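Protein Pcdhgb2 (Mus musculus, PDB 5SZR) probably mediates calcium-dependent cell adhesion, here through its extracellular cadherin domains 3-6, and may help establish specific neuronal connections in the brain. Local coordinates at residues Phe283-Glu286 / Gln287-Phe291; Glu16-Pro19 / Pro20-Val24. All coordinates share one frame; numbering follows the deposited sequence.

Contact 1 (Phe283-Glu286 / Gln287-Phe291); sequences FDHE and QLRSF. With CA (calcium ion), chain P; CA (calcium ion), chain Q.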
ATOM      1  N   PHE A 283     -39.167  -2.689   1.748  1.00 53.25           N
ATOM      2  CA  PHE A 283     -39.319  -1.979   3.009  1.00 53.04           C
ATOM      3  C   PHE A 283     -40.646  -1.224   3.043  1.00 55.63           C
ATOM      4  O   PHE A 283     -41.147  -0.755   2.018  1.00 57.68           O
ATOM      5  CB  PHE A 283     -38.154  -1.015   3.223  1.00 50.35           C
ATOM      6  CG  PHE A 283     -36.812  -1.695   3.336  1.00 52.37           C
ATOM      7  CD1 PHE A 283     -35.668  -1.076   2.862  1.00 51.46           C
ATOM      8  CD2 PHE A 283     -36.696  -2.941   3.927  1.00 53.67           C
ATOM      9  CE1 PHE A 283     -34.425  -1.695   2.966  1.00 51.84           C
ATOM     10  CE2 PHE A 283     -35.455  -3.565   4.036  1.00 54.63           C
ATOM     11  CZ  PHE A 283     -34.321  -2.939   3.555  1.00 51.63           C
ATOM     12  N   ASP A 284     -41.217  -1.116   4.242  1.00 54.51           N
ATOM     13  CA  ASP A 284     -42.481  -0.419   4.474  1.00 57.95           C
ATOM     14  C   ASP A 284     -42.235   0.628   5.553  1.00 58.79           C
ATOM     15  O   ASP A 284     -42.092   0.286   6.733  1.00 61.82           O
ATOM     16  CB  ASP A 284     -43.578  -1.408   4.880  1.00 58.43           C
ATOM     17  CG  ASP A 284     -44.905  -0.736   5.197  1.00 61.48           C
ATOM     18  OD1 ASP A 284     -45.108   0.444   4.840  1.00 60.42           O
ATOM     19  OD2 ASP A 284     -45.771  -1.411   5.798  1.00 65.27           O
ATOM     20  N   HIS A 285     -42.176   1.899   5.143  1.00 56.76           N
ATOM     21  CA  HIS A 285     -41.868   2.981   6.075  1.00 58.60           C
ATOM     22  C   HIS A 285     -42.851   3.027   7.238  1.00 62.95           C
ATOM     23  O   HIS A 285     -42.491   3.454   8.341  1.00 65.02           O
ATOM     24  CB  HIS A 285     -41.860   4.318   5.330  1.00 58.95           C
ATOM     25  CG  HIS A 285     -41.750   5.516   6.224  1.00 60.61           C
ATOM     26  ND1 HIS A 285     -40.538   6.041   6.618  1.00 59.48           N
ATOM     27  CD2 HIS A 285     -42.700   6.296   6.791  1.00 61.82           C
ATOM     28  CE1 HIS A 285     -40.746   7.091   7.394  1.00 61.36           C
ATOM     29  NE2 HIS A 285     -42.050   7.266   7.515  1.00 57.97           N
ATOM     30  N   GLU A 286     -44.086   2.584   7.019  1.00 65.16           N
ATOM     31  CA  GLU A 286     -45.085   2.626   8.077  1.00 69.25           C
ATOM     32  C   GLU A 286     -44.843   1.572   9.153  1.00 74.31           C
ATOM     33  O   GLU A 286     -45.319   1.743  10.280  1.00 79.74           O
ATOM     34  CB  GLU A 286     -46.480   2.480   7.472  1.00 67.96           C
ATOM     35  CG  GLU A 286     -47.038   3.774   6.861  1.00 69.13           C
ATOM     36  CD  GLU A 286     -46.293   4.238   5.616  1.00 67.59           C
ATOM     37  OE1 GLU A 286     -46.085   3.422   4.701  1.00 60.61           O
ATOM     38  OE2 GLU A 286     -45.924   5.428   5.548  1.00 61.08           O
ATOM     39  N   GLN A 287     -44.115   0.495   8.839  1.00 70.06           N
ATOM     40  CA  GLN A 287     -43.763  -0.497   9.846  0.57 72.25           C
ATOM     41  C   GLN A 287     -42.432  -0.178  10.523  1.00 65.98           C
ATOM     42  O   GLN A 287     -42.331  -0.261  11.751  1.00 68.44           O
ATOM     43  CB  GLN A 287     -43.720  -1.898   9.223  0.57 69.90           C
ATOM     44  CG  GLN A 287     -45.093  -2.473   8.898  0.57 74.34           C
ATOM     45  CD  GLN A 287     -45.993  -2.573  10.119  0.57 77.43           C
ATOM     46  OE1 GLN A 287     -45.571  -3.039  11.178  0.57 81.77           O
ATOM     47  NE2 GLN A 287     -47.235  -2.127   9.978  0.57 74.88           N
ATOM     48  N   LEU A 288     -41.414   0.193   9.753  1.00 63.71           N
ATOM     49  CA  LEU A 288     -40.094   0.459  10.308  1.00 63.63           C
ATOM     50  C   LEU A 288     -39.437   1.602   9.551  1.00 60.77           C
ATOM     51  O   LEU A 288     -39.300   1.545   8.326  1.00 59.84           O
ATOM     52  CB  LEU A 288     -39.212  -0.793  10.244  1.00 64.13           C
ATOM     53  CG  LEU A 288     -37.814  -0.712  10.862  1.00 62.97           C
ATOM     54  CD1 LEU A 288     -37.893  -0.368  12.346  1.00 64.72           C
ATOM     55  CD2 LEU A 288     -37.095  -2.029  10.650  1.00 61.08           C
ATOM     56  N   ARG A 289     -39.026   2.632  10.288  1.00 60.16           N
ATOM     57  CA  ARG A 289     -38.418   3.808   9.684  1.00 60.13           C
ATOM     58  C   ARG A 289     -36.909   3.692   9.536  1.00 58.75           C
ATOM     59  O   ARG A 289     -36.337   4.355   8.663  1.00 56.15           O
ATOM     60  CB  ARG A 289     -38.759   5.056  10.509  1.00 65.45           C
ATOM     61  CG  ARG A 289     -40.244   5.410  10.501  1.00 71.30           C
ATOM     62  CD  ARG A 289     -40.680   6.030  11.820  1.00 77.27           C
ATOM     63  NE  ARG A 289     -40.463   7.472  11.871  1.00 79.68           N
ATOM     64  CZ  ARG A 289     -41.441   8.373  11.907  1.00 81.93           C
ATOM     65  NH1 ARG A 289     -42.707   7.981  11.899  1.00 84.21           N
ATOM     66  NH2 ARG A 289     -41.155   9.666  11.957  1.00 83.57           N
ATOM     67  N   SER A 290     -36.257   2.855  10.343  1.00 58.23           N
ATOM     68  CA  SER A 290     -34.802   2.823  10.377  1.00 54.87           C
ATOM     69  C   SER A 290     -34.337   1.549  11.070  1.00 55.87           C
ATOM     70  O   SER A 290     -35.022   1.020  11.949  1.00 55.35           O
ATOM     71  CB  SER A 290     -34.251   4.057  11.099  1.00 56.52           C
ATOM     72  OG  SER A 290     -32.839   4.073  11.082  1.00 63.46           O
ATOM     73  N   PHE A 291     -33.160   1.065  10.668  1.00 57.39           N
ATOM     74  CA  PHE A 291     -32.516  -0.035  11.375  1.00 59.16           C
ATOM     75  C   PHE A 291     -31.004   0.105  11.267  1.00 62.87           C
ATOM     76  O   PHE A 291     -30.477   0.752  10.356  1.00 61.11           O
ATOM     77  CB  PHE A 291     -32.978  -1.409  10.862  1.00 57.09           C
ATOM     78  CG  PHE A 291     -32.739  -1.637   9.398  1.00 54.38           C
ATOM     79  CD1 PHE A 291     -31.599  -2.288   8.963  1.00 55.16           C
ATOM     80  CD2 PHE A 291     -33.670  -1.229   8.458  1.00 53.69           C
ATOM     81  CE1 PHE A 291     -31.378  -2.508   7.612  1.00 55.68           C
ATOM     82  CE2 PHE A 291     -33.461  -1.447   7.107  1.00 53.19           C
ATOM     83  CZ  PHE A 291     -32.316  -2.088   6.683  1.00 55.38           C
TER
HETATM   84 CA    CA P 713     -45.937   1.781   3.083  1.00 50.04          CA
HETATM   85 CA    CA Q 714     -45.769   5.721   3.203  1.00 52.64          CA
HETATM   86  O   HOH W   1     -48.440   1.267   3.526  1.00 42.55           O
HETATM   87  O   HOH W   2     -45.468  -0.330   2.043  1.00 54.08           O

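Contact 2 (Glu16-Pro19 / Pro20-Val24); sequences EDVP and PGFSV. With CA (calcium ion), chain K; CA (calcium ion), chain J; MAN (alpha-D-mannopyranose), chain S.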
ATOM      1  N   GLU A  16      58.234  -4.558  -8.168  1.00 66.64           N
ATOM      2  CA  GLU A  16      57.607  -5.420  -9.165  1.00 65.11           C
ATOM      3  C   GLU A  16      57.071  -4.658 -10.371  1.00 66.78           C
ATOM      4  O   GLU A  16      56.734  -5.293 -11.376  1.00 60.99           O
ATOM      5  CB  GLU A  16      56.483  -6.240  -8.527  1.00 66.24           C
ATOM      6  CG  GLU A  16      55.357  -5.424  -7.918  1.00 70.87           C
ATOM      7  CD  GLU A  16      54.125  -6.270  -7.618  1.00 68.09           C
ATOM      8  OE1 GLU A  16      53.898  -7.271  -8.329  1.00 68.17           O
ATOM      9  OE2 GLU A  16      53.391  -5.938  -6.667  1.00 77.17           O
ATOM     10  N   ASP A  17      57.012  -3.328 -10.320  1.00 69.16           N
ATOM     11  CA  ASP A  17      56.442  -2.543 -11.406  1.00 75.10           C
ATOM     12  C   ASP A  17      57.489  -1.938 -12.336  1.00 70.50           C
ATOM     13  O   ASP A  17      57.128  -1.138 -13.205  1.00 70.45           O
ATOM     14  CB  ASP A  17      55.548  -1.433 -10.844  1.00 85.26           C
ATOM     15  CG  ASP A  17      56.328  -0.398 -10.053  1.00 91.21           C
ATOM     16  OD1 ASP A  17      56.907   0.520 -10.672  1.00 95.47           O
ATOM     17  OD2 ASP A  17      56.354  -0.495  -8.808  1.00 93.83           O
ATOM     18  N   VAL A  18      58.763  -2.291 -12.186  1.00 65.87           N
ATOM     19  CA  VAL A  18      59.779  -1.696 -13.067  1.00 65.20           C
ATOM     20  C   VAL A  18      59.542  -2.167 -14.497  1.00 69.08           C
ATOM     21  O   VAL A  18      59.175  -3.338 -14.708  1.00 69.38           O
ATOM     22  CB  VAL A  18      61.196  -2.047 -12.589  1.00 58.44           C
ATOM     23  CG1 VAL A  18      61.446  -1.502 -11.184  1.00 55.72           C
ATOM     24  CG2 VAL A  18      61.455  -3.548 -12.650  1.00 55.89           C
ATOM     25  N   PRO A  19      59.700  -1.304 -15.495  1.00 73.03           N
ATOM     26  CA  PRO A  19      59.415  -1.700 -16.875  1.00 75.75           C
ATOM     27  C   PRO A  19      60.508  -2.597 -17.423  1.00 76.41           C
ATOM     28  O   PRO A  19      61.628  -2.622 -16.891  1.00 75.05           O
ATOM     29  CB  PRO A  19      59.369  -0.357 -17.621  1.00 77.80           C
ATOM     30  CG  PRO A  19      60.254   0.534 -16.819  1.00 76.64           C
ATOM     31  CD  PRO A  19      60.071   0.117 -15.387  1.00 74.76           C
ATOM     32  N   PRO A  20      60.219  -3.359 -18.478  1.00 79.45           N
ATOM     33  CA  PRO A  20      61.263  -4.183 -19.099  1.00 79.56           C
ATOM     34  C   PRO A  20      62.421  -3.328 -19.590  1.00 80.46           C
ATOM     35  O   PRO A  20      62.243  -2.187 -20.022  1.00 83.13           O
ATOM     36  CB  PRO A  20      60.533  -4.863 -20.262  1.00 80.93           C
ATOM     37  CG  PRO A  20      59.096  -4.855 -19.856  1.00 82.60           C
ATOM     38  CD  PRO A  20      58.900  -3.578 -19.094  1.00 82.52           C
ATOM     39  N   GLY A  21      63.619  -3.897 -19.522  1.00 78.73           N
ATOM     40  CA  GLY A  21      64.824  -3.153 -19.817  1.00 78.81           C
ATOM     41  C   GLY A  21      65.398  -2.393 -18.647  1.00 79.68           C
ATOM     42  O   GLY A  21      66.365  -1.646 -18.830  1.00 83.88           O
ATOM     43  N   PHE A  22      64.834  -2.554 -17.454  1.00 79.02           N
ATOM     44  CA  PHE A  22      65.349  -1.873 -16.276  1.00 78.68           C
ATOM     45  C   PHE A  22      66.745  -2.382 -15.940  1.00 77.99           C
ATOM     46  O   PHE A  22      67.048  -3.566 -16.102  1.00 74.98           O
ATOM     47  CB  PHE A  22      64.404  -2.089 -15.091  1.00 76.36           C
ATOM     48  CG  PHE A  22      64.707  -1.221 -13.902  1.00 71.88           C
ATOM     49  CD1 PHE A  22      64.354   0.119 -13.900  1.00 72.36           C
ATOM     50  CD2 PHE A  22      65.327  -1.747 -12.783  1.00 67.31           C
ATOM     51  CE1 PHE A  22      64.624   0.920 -12.808  1.00 70.98           C
ATOM     52  CE2 PHE A  22      65.601  -0.950 -11.686  1.00 65.76           C
ATOM     53  CZ  PHE A  22      65.249   0.385 -11.700  1.00 67.73           C
ATOM     54  N   SER A  23      67.598  -1.474 -15.471  1.00 81.56           N
ATOM     55  CA  SER A  23      68.973  -1.816 -15.128  1.00 85.25           C
ATOM     56  C   SER A  23      69.007  -2.508 -13.768  1.00 77.62           C
ATOM     57  O   SER A  23      68.653  -1.904 -12.750  1.00 78.07           O
ATOM     58  CB  SER A  23      69.839  -0.557 -15.122  1.00 97.06           C
ATOM     59  OG  SER A  23      71.162  -0.839 -14.707  1.00108.14           O
ATOM     60  N   VAL A  24      69.433  -3.771 -13.750  1.00 70.66           N
ATOM     61  CA  VAL A  24      69.466  -4.550 -12.516  1.00 66.16           C
ATOM     62  C   VAL A  24      70.824  -4.407 -11.845  1.00 66.87           C
ATOM     63  O   VAL A  24      70.917  -3.949 -10.700  1.00 67.56           O
ATOM     64  CB  VAL A  24      69.154  -6.035 -12.776  1.00 63.53           C
ATOM     65  CG1 VAL A  24      69.476  -6.863 -11.540  1.00 62.79           C
ATOM     66  CG2 VAL A  24      67.697  -6.212 -13.180  1.00 62.47           C
TER
HETATM   67 CA    CA K 708      51.444  -6.983  -5.530  1.00 62.89          CA
HETATM   68 CA    CA J 707      51.623  -8.148  -9.063  1.00 61.99          CA
HETATM   69  C1  MAN S 716      71.939   0.371 -14.789  1.00 70.87           C
HETATM   70  C2  MAN S 716      73.234  -0.455 -14.891  1.00 76.72           C
HETATM   71  C3  MAN S 716      73.477  -1.228 -13.581  1.00 79.03           C
HETATM   72  C4  MAN S 716      73.370  -0.303 -12.350  1.00 78.21           C
HETATM   73  C5  MAN S 716      72.009   0.409 -12.366  1.00 79.43           C
HETATM   74  C6  MAN S 716      71.836   1.389 -11.222  1.00 82.42           C
HETATM   75  O2  MAN S 716      74.374   0.392 -15.073  1.00 79.61           O
HETATM   76  O3  MAN S 716      74.727  -1.915 -13.583  1.00 81.79           O
HETATM   77  O4  MAN S 716      73.490  -1.063 -11.156  1.00 76.75           O
HETATM   78  O5  MAN S 716      71.871   1.147 -13.608  1.00 76.34           O
HETATM   79  O6  MAN S 716      72.175   0.719 -10.013  1.00 84.59           O
HETATM   80  O   HOH W   3      49.229  -9.166  -9.932  1.00 51.15           O
HETATM   81  O   HOH W   4      52.042  -7.571 -11.271  1.00 45.10           O

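Contact 1 (Phe283-Glu286 / Gln287-Phe291)
D284 O takes two backbone N-H groups of the following turn. L288 N comes almost in line with the C=O at 3.1 Å, its N-H nearly straight at 171°, whereas Q287 N, 2.9 Å from D284 O, sits above the carbonyl plane and makes the more bent bond. With D284 CG anti to the backbone N (chi1 177°), OD1 accepts from E286 N, which meets it from above the carboxylate plane in an Asx turn, and binds one calcium at 2.4 Å. E286 OE1 joins it on that ion, and both E286 oxygens chelate the second calcium, with D317, D360 and R318 O among its other ligands. H285 lays one ring face against R289, whose CG stands 4.0 Å from the ring centroid in a CH-pi contact; H285 ND1 is hydrogen-bonded to V315 O. On the buried side F291 turns its edge to the face of F283 in an offset edge-to-face pair, planes at 68° and centroids 5.5 Å apart. A backbone N-H and one calcium hold the D284 carboxylate, while two calcium ions hold that of E286; the calcium they share probably offsets the repulsion between D284 OD1 and E286 OE1, 3.1 Å apart.

Contact 2 (Glu16-Pro19 / Pro20-Val24)
V18 stands over one face of the F22 ring, and the two side chains cross at about a right angle. The CG1 methyl lies 4.0 Å from the F22 ring centroid and only 2° off the ring normal, a centred CH-pi contact. V18 CB settles nearer the root of the ring, 3.8 Å from F22 CG, while CG2 reaches back towards F22 CB. F22 swings its ring into this position with CG anti to its own backbone N (chi1 -169°), and the F22 side chain also touches L14 of strand 9-15; V18 itself is buried and packs on L70 as well. Between the two residues the chain reverses through a type II beta turn from P19 to F22, with P20 and G21 at its corners. The closing bond from F22 N to P19 O is weak, 3.3 Å long and bent to 130°, and F22 N has a further partner in T66 OG1. G21, with no CB, takes up the positive phi of the turn's third position. The two prolines follow one another at the start of the turn, P19 CB 3.6 Å from P20 CD. At one end E16 spreads its carboxylate between two calcium ions, OE1 on one and OE2 on the other, each at 2.5 Å; at the other end S23 OG is bonded covalently to C1 of a mannose. A calcium-binding glutamate directly after strand 9-15, followed by a turn into strand 23-26, is characteristic of the cadherin repeat, whose calcium sites lie at the junction with the next domain.

In the fold
Both contacts are local turns leading into a strand of a cadherin domain, and each carries a glutamate that binds two calcium ions, but they lie in different repeats on opposite sides of the chain's centre, their own centres about 105 Å apart. Contact 1 is partly buried: it enters strand 290-299, supplies two carboxylates to its calcium cluster and places an aromatic pair inside the domain. Contact 2 is a surface contact dominated by apolar and proline packing, with a single metal-binding residue at one end and an O-linked sugar on strand 23-26. Metal coordination and backbone bonds shape the first; turn geometry and a methyl-on-ring contact shape the second.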